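Local coordinates for avirulence protein AVRPPH3 (Pseudomonas syringae pv. phaseolicola, PDB 1UKF) that acts as a papain-like cysteine protease that the bacterium delivers into plant cells, where, after cleaving itself, it serves virulence and triggers resistance in certain host cultivars, at residues N13-C18 with E46-G51; W25-S30 with A85-R90; E92-H97 with A110-Q115; L124-V129 with D169-L174. One frame throughout, in Å; residues are numbered along the deposited sequence.

Contact 1 (N13-C18 with E46-G51)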
loop_
_atom_site.group_PDB
_atom_site.type_symbol
_atom_site.label_atom_id
_atom_site.label_comp_id
_atom_site.label_asym_id
_atom_site.label_seq_id
_atom_site.Cartn_x
_atom_site.Cartn_y
_atom_site.Cartn_z
ATOM N N ASN A 13 -12.180 2.740 1.539
ATOM C CA ASN A 13 -11.485 3.957 1.955
ATOM C C ASN A 13 -12.301 5.249 1.936
ATOM O O ASN A 13 -11.738 6.339 1.822
ATOM C CB ASN A 13 -10.226 4.120 1.089
ATOM C CG ASN A 13 -9.233 5.111 1.670
ATOM O OD1 ASN A 13 -9.008 5.145 2.880
ATOM N ND2 ASN A 13 -8.613 5.905 0.803
ATOM N N HIS A 14 -13.618 5.151 2.073
ATOM C CA HIS A 14 -14.441 6.355 2.068
ATOM C C HIS A 14 -14.032 7.332 3.173
ATOM O O HIS A 14 -14.193 8.546 3.023
ATOM C CB HIS A 14 -15.923 5.995 2.232
ATOM C CG HIS A 14 -16.840 7.178 2.180
ATOM N ND1 HIS A 14 -17.092 7.875 1.017
ATOM C CD2 HIS A 14 -17.547 7.801 3.152
ATOM C CE1 HIS A 14 -17.915 8.877 1.275
ATOM N NE2 HIS A 14 -18.206 8.854 2.564
ATOM N N ASN A 15 -13.505 6.804 4.277
ATOM C CA ASN A 15 -13.100 7.639 5.403
ATOM C C ASN A 15 -11.657 8.133 5.359
ATOM O O ASN A 15 -11.157 8.688 6.340
ATOM C CB ASN A 15 -13.358 6.895 6.718
ATOM C CG ASN A 15 -14.832 6.608 6.945
ATOM O OD1 ASN A 15 -15.660 7.519 6.938
ATOM N ND2 ASN A 15 -15.165 5.339 7.155
ATOM N N ASN A 16 -10.983 7.923 4.231
ATOM C CA ASN A 16 -9.607 8.386 4.055
ATOM C C ASN A 16 -8.649 7.977 5.168
ATOM O O ASN A 16 -8.020 8.821 5.808
ATOM C CB ASN A 16 -9.592 9.910 3.915
ATOM C CG ASN A 16 -10.318 10.382 2.676
ATOM O OD1 ASN A 16 -9.933 10.055 1.555
ATOM N ND2 ASN A 16 -11.381 11.156 2.872
ATOM N N ILE A 17 -8.535 6.673 5.384
ATOM C CA ILE A 17 -7.650 6.131 6.405
ATOM C C ILE A 17 -6.804 5.047 5.741
ATOM O O ILE A 17 -6.586 3.974 6.297
ATOM C CB ILE A 17 -8.469 5.535 7.582
ATOM C CG1 ILE A 17 -9.587 4.630 7.049
ATOM C CG2 ILE A 17 -9.068 6.663 8.417
ATOM C CD1 ILE A 17 -10.266 3.795 8.121
ATOM N N CYS A 18 -6.304 5.359 4.549
ATOM C CA CYS A 18 -5.527 4.405 3.762
ATOM C C CYS A 18 -4.301 3.768 4.407
ATOM O O CYS A 18 -4.129 2.551 4.307
ATOM C CB CYS A 18 -5.146 5.012 2.402
ATOM S SG CYS A 18 -4.458 6.684 2.400
ATOM N N GLU A 46 -14.824 -5.093 11.809
ATOM C CA GLU A 46 -13.864 -4.744 12.849
ATOM C C GLU A 46 -12.607 -4.110 12.260
ATOM O O GLU A 46 -11.996 -3.237 12.880
ATOM C CB GLU A 46 -13.486 -6.001 13.643
ATOM C CG GLU A 46 -12.355 -5.805 14.644
ATOM C CD GLU A 46 -12.744 -4.916 15.807
ATOM O OE1 GLU A 46 -11.855 -4.578 16.617
ATOM O OE2 GLU A 46 -13.935 -4.560 15.916
ATOM N N GLY A 47 -12.232 -4.556 11.063
ATOM C CA GLY A 47 -11.048 -4.033 10.401
ATOM C C GLY A 47 -11.125 -2.554 10.076
ATOM O O GLY A 47 -10.096 -1.880 10.033
ATOM N N GLN A 48 -12.329 -2.044 9.835
ATOM C CA GLN A 48 -12.490 -0.628 9.532
ATOM C C GLN A 48 -12.117 0.169 10.783
ATOM O O GLN A 48 -11.398 1.165 10.700
ATOM C CB GLN A 48 -13.936 -0.330 9.104
ATOM C CG GLN A 48 -14.241 1.142 8.836
ATOM C CD GLN A 48 -13.687 1.692 7.521
ATOM O OE1 GLN A 48 -13.641 2.908 7.334
ATOM N NE2 GLN A 48 -13.294 0.813 6.607
ATOM N N SER A 49 -12.586 -0.276 11.948
ATOM C CA SER A 49 -12.262 0.410 13.196
ATOM C C SER A 49 -10.791 0.245 13.558
ATOM O O SER A 49 -10.147 1.199 13.993
ATOM C CB SER A 49 -13.129 -0.106 14.348
ATOM O OG SER A 49 -14.408 0.498 14.335
ATOM N N ARG A 50 -10.257 -0.961 13.387
ATOM C CA ARG A 50 -8.854 -1.202 13.701
ATOM C C ARG A 50 -7.992 -0.373 12.749
ATOM O O ARG A 50 -6.995 0.227 13.158
ATOM C CB ARG A 50 -8.510 -2.688 13.557
ATOM C CG ARG A 50 -7.202 -3.083 14.224
ATOM C CD ARG A 50 -7.323 -3.026 15.741
ATOM N NE ARG A 50 -6.034 -3.197 16.408
ATOM C CZ ARG A 50 -5.064 -2.288 16.408
ATOM N NH1 ARG A 50 -5.230 -1.134 15.775
ATOM N NH2 ARG A 50 -3.924 -2.534 17.040
ATOM N N GLY A 51 -8.384 -0.343 11.478
ATOM C CA GLY A 51 -7.646 0.426 10.495
ATOM C C GLY A 51 -7.670 1.899 10.850
ATOM O O GLY A 51 -6.674 2.602 10.689
HETATM O O HOH W 1 -12.704 4.239 5.140
#
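Polar contact between Asn15 and Gln48 converges on one atom, Gln48 OE1. Asn15 ND2 donates to Gln48 OE1 over 2.9 Å along a fairly straight path (N-H...O 160°). The acceptor lies in the plane of the Asn15 amide, whereas ND2 sits tilted by 29° from the Gln48 carbonyl plane. A water adds a second link: it donates to Gln48 OE1 at 2.7 Å and accepts from Asn15 N at 2.8 Å. The glutamine reaches the loop because CG stands anti to the backbone N (chi1 177°) and the chain then bends at chi2. Its NE2 is bonded to the carbonyl oxygens of Leu41 and Val12.

Van der Waals contact comes from Ile17: its side chain crosses that of Gln48 at about a right angle, and Ile17 CD1 ends 3.6 Å from Gln48 OE1 and 4.2 Å from Gly51 C.

Within the loop, a type I turn spans Asn13 to Asn16, and Ile17 N donates to Asn13 OD1 at 3.0 Å.

With two donors on OE1 and two acceptors for NE2, the amide of Gln48 has its orientation settled. It thereby ties helix 46-67 to the loop whose last residue, the N-cap Ile17, immediately precedes the active-site Cys18.

Contact 2 (W25-S30 with A85-R90)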
loop_
_atom_site.group_PDB
_atom_site.type_symbol
_atom_site.label_atom_id
_atom_site.label_comp_id
_atom_site.label_asym_id
_atom_site.label_seq_id
_atom_site.Cartn_x
_atom_site.Cartn_y
_atom_site.Cartn_z
ATOM N N TRP A 25 -4.373 -4.565 6.794
ATOM C CA TRP A 25 -4.377 -5.634 5.798
ATOM C C TRP A 25 -3.066 -6.416 5.891
ATOM O O TRP A 25 -3.067 -7.644 5.818
ATOM C CB TRP A 25 -4.534 -5.063 4.384
ATOM C CG TRP A 25 -4.561 -6.126 3.318
ATOM C CD1 TRP A 25 -5.648 -6.837 2.889
ATOM C CD2 TRP A 25 -3.443 -6.609 2.566
ATOM N NE1 TRP A 25 -5.275 -7.731 1.915
ATOM C CE2 TRP A 25 -3.927 -7.614 1.695
ATOM C CE3 TRP A 25 -2.079 -6.293 2.540
ATOM C CZ2 TRP A 25 -3.093 -8.301 0.806
ATOM C CZ3 TRP A 25 -1.250 -6.973 1.657
ATOM C CH2 TRP A 25 -1.761 -7.965 0.801
ATOM N N LEU A 26 -1.945 -5.714 6.049
ATOM C CA LEU A 26 -0.655 -6.386 6.155
ATOM C C LEU A 26 -0.641 -7.354 7.330
ATOM O O LEU A 26 -0.127 -8.469 7.217
ATOM C CB LEU A 26 0.479 -5.368 6.321
ATOM C CG LEU A 26 0.963 -4.652 5.056
ATOM C CD1 LEU A 26 1.989 -3.586 5.422
ATOM C CD2 LEU A 26 1.575 -5.666 4.095
ATOM N N VAL A 27 -1.214 -6.932 8.454
ATOM C CA VAL A 27 -1.254 -7.772 9.644
ATOM C C VAL A 27 -2.018 -9.072 9.418
ATOM O O VAL A 27 -1.587 -10.131 9.873
ATOM C CB VAL A 27 -1.881 -7.016 10.837
ATOM C CG1 VAL A 27 -2.079 -7.966 12.018
ATOM C CG2 VAL A 27 -0.979 -5.859 11.242
ATOM N N MET A 28 -3.140 -9.011 8.709
ATOM C CA MET A 28 -3.907 -10.229 8.475
ATOM C C MET A 28 -4.040 -10.630 7.007
ATOM O O MET A 28 -5.028 -11.241 6.604
ATOM C CB MET A 28 -5.290 -10.114 9.131
ATOM C CG MET A 28 -5.935 -8.737 9.064
ATOM S SD MET A 28 -6.343 -8.210 7.397
ATOM C CE MET A 28 -7.813 -9.195 7.091
ATOM N N SER A 29 -3.012 -10.326 6.220
ATOM C CA SER A 29 -3.009 -10.639 4.795
ATOM C C SER A 29 -3.044 -12.134 4.486
ATOM O O SER A 29 -3.426 -12.531 3.389
ATOM C CB SER A 29 -1.785 -10.008 4.123
ATOM O OG SER A 29 -0.585 -10.423 4.754
ATOM N N SER A 30 -2.661 -12.961 5.453
ATOM C CA SER A 30 -2.647 -14.405 5.244
ATOM C C SER A 30 -3.857 -15.115 5.839
ATOM O O SER A 30 -3.971 -16.338 5.738
ATOM C CB SER A 30 -1.378 -15.010 5.844
ATOM O OG SER A 30 -1.394 -14.905 7.257
ATOM N N ALA A 85 2.372 -1.888 14.411
ATOM C CA ALA A 85 1.753 -3.154 14.038
ATOM C C ALA A 85 2.662 -4.356 14.281
ATOM O O ALA A 85 2.291 -5.492 13.976
ATOM C CB ALA A 85 1.331 -3.110 12.573
ATOM N N GLY A 86 3.851 -4.110 14.819
ATOM C CA GLY A 86 4.767 -5.202 15.098
ATOM C C GLY A 86 5.812 -5.473 14.033
ATOM O O GLY A 86 6.562 -6.447 14.129
ATOM N N PHE A 87 5.865 -4.623 13.013
ATOM C CA PHE A 87 6.839 -4.784 11.939
ATOM C C PHE A 87 8.040 -3.889 12.179
ATOM O O PHE A 87 8.017 -3.006 13.035
ATOM C CB PHE A 87 6.262 -4.384 10.575
ATOM C CG PHE A 87 5.060 -5.172 10.149
ATOM C CD1 PHE A 87 3.792 -4.608 10.214
ATOM C CD2 PHE A 87 5.197 -6.462 9.644
ATOM C CE1 PHE A 87 2.671 -5.312 9.778
ATOM C CE2 PHE A 87 4.079 -7.176 9.205
ATOM C CZ PHE A 87 2.815 -6.598 9.272
ATOM N N SER A 88 9.084 -4.118 11.393
ATOM C CA SER A 88 10.289 -3.310 11.454
ATOM C C SER A 88 10.719 -3.048 10.014
ATOM O O SER A 88 10.486 -3.878 9.136
ATOM C CB SER A 88 11.397 -4.047 12.209
ATOM O OG SER A 88 11.690 -5.293 11.605
ATOM N N LEU A 89 11.316 -1.887 9.766
ATOM C CA LEU A 89 11.790 -1.555 8.426
ATOM C C LEU A 89 13.025 -2.387 8.119
ATOM O O LEU A 89 13.960 -2.432 8.917
ATOM C CB LEU A 89 12.162 -0.073 8.325
ATOM C CG LEU A 89 11.081 0.940 7.957
ATOM C CD1 LEU A 89 11.694 2.330 7.926
ATOM C CD2 LEU A 89 10.489 0.598 6.598
ATOM N N ARG A 90 13.029 -3.039 6.963
ATOM C CA ARG A 90 14.158 -3.869 6.557
ATOM C C ARG A 90 15.175 -3.070 5.753
ATOM O O ARG A 90 16.355 -3.421 5.692
ATOM C CB ARG A 90 13.671 -5.053 5.718
ATOM C CG ARG A 90 12.882 -6.104 6.486
ATOM C CD ARG A 90 13.747 -6.822 7.513
ATOM N NE ARG A 90 14.090 -5.966 8.643
ATOM C CZ ARG A 90 14.843 -6.347 9.669
ATOM N NH1 ARG A 90 15.339 -7.576 9.710
ATOM N NH2 ARG A 90 15.099 -5.500 10.657
#
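The ring of Phe87 meets Leu26 and Val27 at a slant, so that neither residue lies squarely over a face or at an edge. Its outer end does the touching: Phe87 CZ is 4.0 Å from Leu26 CB, and Phe87 CE1 is 4.0 Å from Val27 CG2. Another flat group, the Trp25 indole, belongs to the same helix but turns elsewhere. One of its faces carries Ser29 CB, 3.7 Å above the plane and toward the rim; the indole also stacks with Phe146, and its NE1 is hydrogen-bonded to Glu152.

Leu26 uses its root rather than its tip, since CB rests by the aromatic ring while both methyls lie farther off; beyond the segments, its side chain touches Ala135 of strand 130-139. Val27 works through a single branch. With CG1 anti to the backbone N (chi1 173°), CG2 falls beside that nitrogen and is directed at the partner segment, where it also meets Ala85 CB at 3.8 Å. One methyl thus bridges Ala85 and Phe87. The intervening Gly86 closes helix 73-84 in a Schellman motif with positive phi (96°), the reversal after which the chain brings Phe87 back toward helix 18-27. Phe87 also packs on Ile82 and on Val186 of strand 178-187.

No hydrogen bond crosses here; the contact is wholly apolar. It joins the C-terminal end of helix 18-27, which begins at the catalytic cysteine as in papain-like proteases, to the turn leading into edge strand 88-97.

Contact 3 (E92-H97 with A110-Q115)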
loop_
_atom_site.group_PDB
_atom_site.type_symbol
_atom_site.label_atom_id
_atom_site.label_comp_id
_atom_site.label_asym_id
_atom_site.label_seq_id
_atom_site.Cartn_x
_atom_site.Cartn_y
_atom_site.Cartn_z
ATOM N N GLU A 92 16.019 1.176 3.914
ATOM C CA GLU A 92 15.726 2.597 3.879
ATOM C C GLU A 92 14.583 2.727 2.879
ATOM O O GLU A 92 14.575 2.039 1.859
ATOM C CB GLU A 92 16.951 3.363 3.370
ATOM C CG GLU A 92 16.737 4.849 3.146
ATOM C CD GLU A 92 16.349 5.575 4.415
ATOM O OE1 GLU A 92 16.956 5.292 5.468
ATOM O OE2 GLU A 92 15.446 6.436 4.359
ATOM N N PRO A 93 13.589 3.581 3.167
ATOM C CA PRO A 93 12.489 3.716 2.208
ATOM C C PRO A 93 13.034 4.064 0.826
ATOM O O PRO A 93 13.886 4.945 0.690
ATOM C CB PRO A 93 11.652 4.840 2.805
ATOM C CG PRO A 93 11.834 4.632 4.278
ATOM C CD PRO A 93 13.321 4.360 4.389
ATOM N N LYS A 94 12.548 3.367 -0.194
ATOM C CA LYS A 94 13.002 3.602 -1.557
ATOM C C LYS A 94 11.984 4.405 -2.353
ATOM O O LYS A 94 10.781 4.181 -2.244
ATOM C CB LYS A 94 13.262 2.270 -2.261
ATOM C CG LYS A 94 13.750 2.420 -3.688
ATOM C CD LYS A 94 14.016 1.067 -4.322
ATOM C CE LYS A 94 14.462 1.221 -5.763
ATOM N NZ LYS A 94 14.723 -0.097 -6.395
ATOM N N THR A 95 12.472 5.345 -3.155
ATOM C CA THR A 95 11.604 6.175 -3.973
ATOM C C THR A 95 11.827 5.878 -5.450
ATOM O O THR A 95 12.930 6.056 -5.968
ATOM C CB THR A 95 11.870 7.676 -3.736
ATOM O OG1 THR A 95 11.666 7.989 -2.354
ATOM C CG2 THR A 95 10.937 8.524 -4.583
ATOM N N VAL A 96 10.781 5.415 -6.123
ATOM C CA VAL A 96 10.869 5.119 -7.545
ATOM C C VAL A 96 10.083 6.201 -8.274
ATOM O O VAL A 96 8.877 6.349 -8.065
ATOM C CB VAL A 96 10.267 3.734 -7.879
ATOM C CG1 VAL A 96 10.454 3.428 -9.359
ATOM C CG2 VAL A 96 10.933 2.658 -7.034
ATOM N N HIS A 97 10.771 6.967 -9.114
ATOM C CA HIS A 97 10.128 8.046 -9.856
ATOM C C HIS A 97 9.462 7.554 -11.132
ATOM O O HIS A 97 9.880 6.561 -11.723
ATOM C CB HIS A 97 11.145 9.144 -10.188
ATOM C CG HIS A 97 11.773 9.766 -8.980
ATOM N ND1 HIS A 97 12.832 9.192 -8.311
ATOM C CD2 HIS A 97 11.466 10.894 -8.298
ATOM C CE1 HIS A 97 13.151 9.940 -7.269
ATOM N NE2 HIS A 97 12.337 10.979 -7.239
ATOM N N ALA A 110 7.920 -3.769 -9.101
ATOM C CA ALA A 110 7.680 -5.207 -9.023
ATOM C C ALA A 110 8.949 -5.951 -8.621
ATOM O O ALA A 110 8.904 -6.897 -7.834
ATOM C CB ALA A 110 7.176 -5.727 -10.365
ATOM N N HIS A 111 10.084 -5.527 -9.166
ATOM C CA HIS A 111 11.353 -6.165 -8.839
ATOM C C HIS A 111 11.638 -6.028 -7.349
ATOM O O HIS A 111 12.249 -6.907 -6.736
ATOM C CB HIS A 111 12.493 -5.531 -9.638
ATOM C CG HIS A 111 13.845 -6.070 -9.287
ATOM N ND1 HIS A 111 14.203 -7.383 -9.502
ATOM C CD2 HIS A 111 14.922 -5.473 -8.724
ATOM C CE1 HIS A 111 15.444 -7.571 -9.087
ATOM N NE2 HIS A 111 15.902 -6.428 -8.611
ATOM N N ASP A 112 11.184 -4.924 -6.763
ATOM C CA ASP A 112 11.407 -4.683 -5.344
ATOM C C ASP A 112 10.403 -5.385 -4.433
ATOM O O ASP A 112 10.776 -5.901 -3.379
ATOM C CB ASP A 112 11.354 -3.181 -5.027
ATOM C CG ASP A 112 12.398 -2.378 -5.777
ATOM O OD1 ASP A 112 13.535 -2.869 -5.935
ATOM O OD2 ASP A 112 12.084 -1.239 -6.188
ATOM N N VAL A 113 9.138 -5.415 -4.843
ATOM C CA VAL A 113 8.092 -5.985 -4.003
ATOM C C VAL A 113 7.621 -7.399 -4.298
ATOM O O VAL A 113 7.101 -8.074 -3.408
ATOM C CB VAL A 113 6.851 -5.048 -3.977
ATOM C CG1 VAL A 113 7.289 -3.630 -3.634
ATOM C CG2 VAL A 113 6.127 -5.075 -5.318
ATOM N N ALA A 114 7.794 -7.849 -5.535
ATOM C CA ALA A 114 7.367 -9.189 -5.908
ATOM C C ALA A 114 8.475 -10.221 -5.720
ATOM O O ALA A 114 8.894 -10.882 -6.671
ATOM C CB ALA A 114 6.878 -9.199 -7.352
ATOM N N GLN A 115 8.958 -10.341 -4.488
ATOM C CA GLN A 115 9.990 -11.315 -4.141
ATOM C C GLN A 115 9.398 -12.094 -2.972
ATOM O O GLN A 115 8.852 -11.506 -2.036
ATOM C CB GLN A 115 11.287 -10.619 -3.714
ATOM C CG GLN A 115 11.852 -9.646 -4.747
ATOM C CD GLN A 115 12.416 -10.326 -5.985
ATOM O OE1 GLN A 115 12.738 -9.663 -6.974
ATOM N NE2 GLN A 115 12.552 -11.645 -5.935
#
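A salt bridge from Lys94 to Asp112 ties edge strand 88-97 of the antiparallel sheet to the last turn of helix 102-113. Lys94 NZ lies 2.9 Å from Asp112 OD2, which it meets on the syn side, 21° out of the carboxylate plane. A weak second bond from Lys94 NZ reaches Asp112 OD1 at 3.1 Å, making the grip bidentate but lopsided. The two side chains approach from opposite directions. All four Lys94 torsions are close to 180°, and this full extension spans the gap from strand to helix, bringing Lys94 CE to 3.4 Å from Asp112 OD2.

In this papain-like fold the helix is the next element after the strand, and it packs on the sheet, with Val113 touching His120 and Leu122 of strand 119-126. Val96, two residues on from Lys94 and also pointing toward the helix, places CG2 4.2 Å from Asp112 OD2. Lys94 is an exposed residue, whereas Asp112 is buried and has a like charge close by, Glu183 of the neighbouring strand 178-187; the ammonium probably offsets some of that repulsion.

Asp112 O accepts a hydrogen bond from Arg118. Just past the helix, Ala114 centres an inverse gamma turn, and Ala114 N still bonds back to Ala110 O at 2.7 Å.

Contact 4 (L124-V129 with D169-L174)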
loop_
_atom_site.group_PDB
_atom_site.type_symbol
_atom_site.label_atom_id
_atom_site.label_comp_id
_atom_site.label_asym_id
_atom_site.label_seq_id
_atom_site.Cartn_x
_atom_site.Cartn_y
_atom_site.Cartn_z
ATOM N N LEU A 124 1.748 6.241 -2.760
ATOM C CA LEU A 124 1.660 6.806 -4.100
ATOM C C LEU A 124 1.626 8.313 -3.928
ATOM O O LEU A 124 0.764 8.840 -3.224
ATOM C CB LEU A 124 0.387 6.338 -4.810
ATOM C CG LEU A 124 0.170 4.830 -4.934
ATOM C CD1 LEU A 124 -1.112 4.561 -5.707
ATOM C CD2 LEU A 124 1.354 4.195 -5.638
ATOM N N ARG A 125 2.577 9.001 -4.550
ATOM C CA ARG A 125 2.647 10.452 -4.460
ATOM C C ARG A 125 2.041 11.084 -5.703
ATOM O O ARG A 125 2.705 11.227 -6.728
ATOM C CB ARG A 125 4.091 10.894 -4.303
ATOM N N PHE A 126 0.769 11.449 -5.603
ATOM C CA PHE A 126 0.062 12.069 -6.714
ATOM C C PHE A 126 0.637 13.459 -6.966
ATOM O O PHE A 126 0.753 14.268 -6.045
ATOM C CB PHE A 126 -1.429 12.153 -6.387
ATOM C CG PHE A 126 -2.090 10.810 -6.222
ATOM C CD1 PHE A 126 -3.162 10.652 -5.349
ATOM C CD2 PHE A 126 -1.647 9.706 -6.944
ATOM C CE1 PHE A 126 -3.782 9.413 -5.196
ATOM C CE2 PHE A 126 -2.260 8.463 -6.800
ATOM C CZ PHE A 126 -3.330 8.317 -5.923
ATOM N N ALA A 127 1.007 13.717 -8.219
ATOM C CA ALA A 127 1.584 14.994 -8.628
ATOM C C ALA A 127 0.981 16.174 -7.876
ATOM O O ALA A 127 1.660 17.170 -7.620
ATOM C CB ALA A 127 1.404 15.186 -10.130
ATOM N N ASN A 128 -0.297 16.060 -7.526
ATOM C CA ASN A 128 -0.986 17.117 -6.796
ATOM C C ASN A 128 -0.707 17.008 -5.297
ATOM O O ASN A 128 -1.614 17.145 -4.475
ATOM C CB ASN A 128 -2.482 17.041 -7.062
ATOM N N VAL A 129 0.556 16.755 -4.961
ATOM C CA VAL A 129 1.027 16.623 -3.582
ATOM C C VAL A 129 0.203 15.720 -2.662
ATOM O O VAL A 129 0.518 15.591 -1.477
ATOM C CB VAL A 129 1.178 18.012 -2.899
ATOM C CG1 VAL A 129 2.039 18.919 -3.756
ATOM C CG2 VAL A 129 -0.182 18.640 -2.650
ATOM N N ASP A 169 -1.708 3.186 -14.122
ATOM C CA ASP A 169 -2.516 3.704 -15.221
ATOM C C ASP A 169 -3.914 4.067 -14.743
ATOM O O ASP A 169 -4.517 5.024 -15.231
ATOM C CB ASP A 169 -2.613 2.684 -16.358
ATOM C CG ASP A 169 -1.282 2.435 -17.036
ATOM O OD1 ASP A 169 -0.431 3.349 -17.042
ATOM O OD2 ASP A 169 -1.097 1.327 -17.577
ATOM N N HIS A 170 -4.428 3.296 -13.789
ATOM C CA HIS A 170 -5.753 3.549 -13.237
ATOM C C HIS A 170 -5.812 4.957 -12.655
ATOM O O HIS A 170 -6.718 5.734 -12.964
ATOM C CB HIS A 170 -6.071 2.536 -12.135
ATOM C CG HIS A 170 -7.272 2.893 -11.316
ATOM N ND1 HIS A 170 -8.562 2.731 -11.774
ATOM C CD2 HIS A 170 -7.378 3.441 -10.082
ATOM C CE1 HIS A 170 -9.409 3.163 -10.857
ATOM N NE2 HIS A 170 -8.716 3.599 -9.822
ATOM N N TYR A 171 -4.846 5.288 -11.808
ATOM C CA TYR A 171 -4.831 6.604 -11.197
ATOM C C TYR A 171 -4.538 7.711 -12.197
ATOM O O TYR A 171 -5.158 8.771 -12.145
ATOM C CB TYR A 171 -3.845 6.639 -10.029
ATOM C CG TYR A 171 -4.405 5.949 -8.806
ATOM C CD1 TYR A 171 -4.001 4.664 -8.447
ATOM C CD2 TYR A 171 -5.403 6.560 -8.047
ATOM C CE1 TYR A 171 -4.585 4.003 -7.360
ATOM C CE2 TYR A 171 -5.989 5.911 -6.967
ATOM C CZ TYR A 171 -5.579 4.636 -6.630
ATOM O OH TYR A 171 -6.185 3.995 -5.570
ATOM N N ASN A 172 -3.610 7.472 -13.118
ATOM C CA ASN A 172 -3.300 8.489 -14.112
ATOM C C ASN A 172 -4.524 8.784 -14.976
ATOM O O ASN A 172 -4.757 9.932 -15.361
ATOM C CB ASN A 172 -2.133 8.044 -14.997
ATOM C CG ASN A 172 -0.837 7.914 -14.224
ATOM O OD1 ASN A 172 -0.573 8.686 -13.300
ATOM N ND2 ASN A 172 -0.010 6.947 -14.609
ATOM N N SER A 173 -5.315 7.753 -15.265
ATOM C CA SER A 173 -6.512 7.920 -16.085
ATOM C C SER A 173 -7.557 8.776 -15.370
ATOM O O SER A 173 -8.462 9.324 -16.004
ATOM C CB SER A 173 -7.119 6.559 -16.440
ATOM O OG SER A 173 -7.772 5.968 -15.330
ATOM N N LEU A 174 -7.430 8.882 -14.051
ATOM C CA LEU A 174 -8.356 9.672 -13.245
ATOM C C LEU A 174 -7.750 11.029 -12.912
ATOM O O LEU A 174 -8.270 11.768 -12.077
ATOM C CB LEU A 174 -8.697 8.926 -11.953
ATOM C CG LEU A 174 -9.479 7.623 -12.116
ATOM C CD1 LEU A 174 -9.593 6.928 -10.769
ATOM C CD2 LEU A 174 -10.858 7.917 -12.689
#
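Phe126 and Tyr171 meet as an inclined aromatic pair where helix 160-173 packs on strand 119-126 of the papain-like sheet, next to the catalytic residues. Their ring planes are 37° apart and their centroids 5.1 Å, an arrangement that is neither a stack nor an edge-to-face pair. Phe126 sends its far end over one face of the tyrosine, with Phe126 CZ 3.4 Å from Tyr171 CD2, a snug approach for two carbons.

Leu124 comes from the same side of the tyrosine plane. It runs across the ring at about a right angle and sets CD1 3.9 Å from Tyr171 CE1, approaching the ring at a slant. The opposite face is taken by the preceding helix residue: His170 CD2 stands 3.8 Å above the centre of the Tyr171 ring. The phenol is therefore clasped between strand side chains and its own helical neighbour.

Tyr171 CG lies beside its backbone N (chi1 -76°), which turns the ring toward the strand. Its hydroxyl is hydrogen-bonded to OD2 of the active-site Asp147 and to ND2 of Asn149; the packing of the ring is consistent with holding this hydroxyl in place as a second-shell partner of the Asp147 carboxylate. Leu124 and Phe126 both also touch the active-site His132. Phe126 has a further aromatic partner, Tyr176, in an edge-to-face contact.

The helix segment is braced locally near its end, where Ser173 OG donates to His170 O over 2.6 Å, tilted 30° from the carbonyl plane.

Contacts 1 and 4 stand close to the catalytic triad, approaching it from different elements. Contact 1 contains Cys18, and its Ile17 side chain is about 9 Å from that of His132; in contact 4 the Tyr171 side chain comes within about 3 Å of both His132 and Asp147. Their centres are 21 Å apart, with nearest atoms about 7 Å, and Asn149 links them, bonding Asn13 and Tyr171. Contact 2 takes up the other end of helix 18-27, its Leu26 side chain about 12 Å from that of Cys18. Contact 3 continues along the same strand 88-97 as contact 2, their centres 17 Å apart, and lies away from the active site.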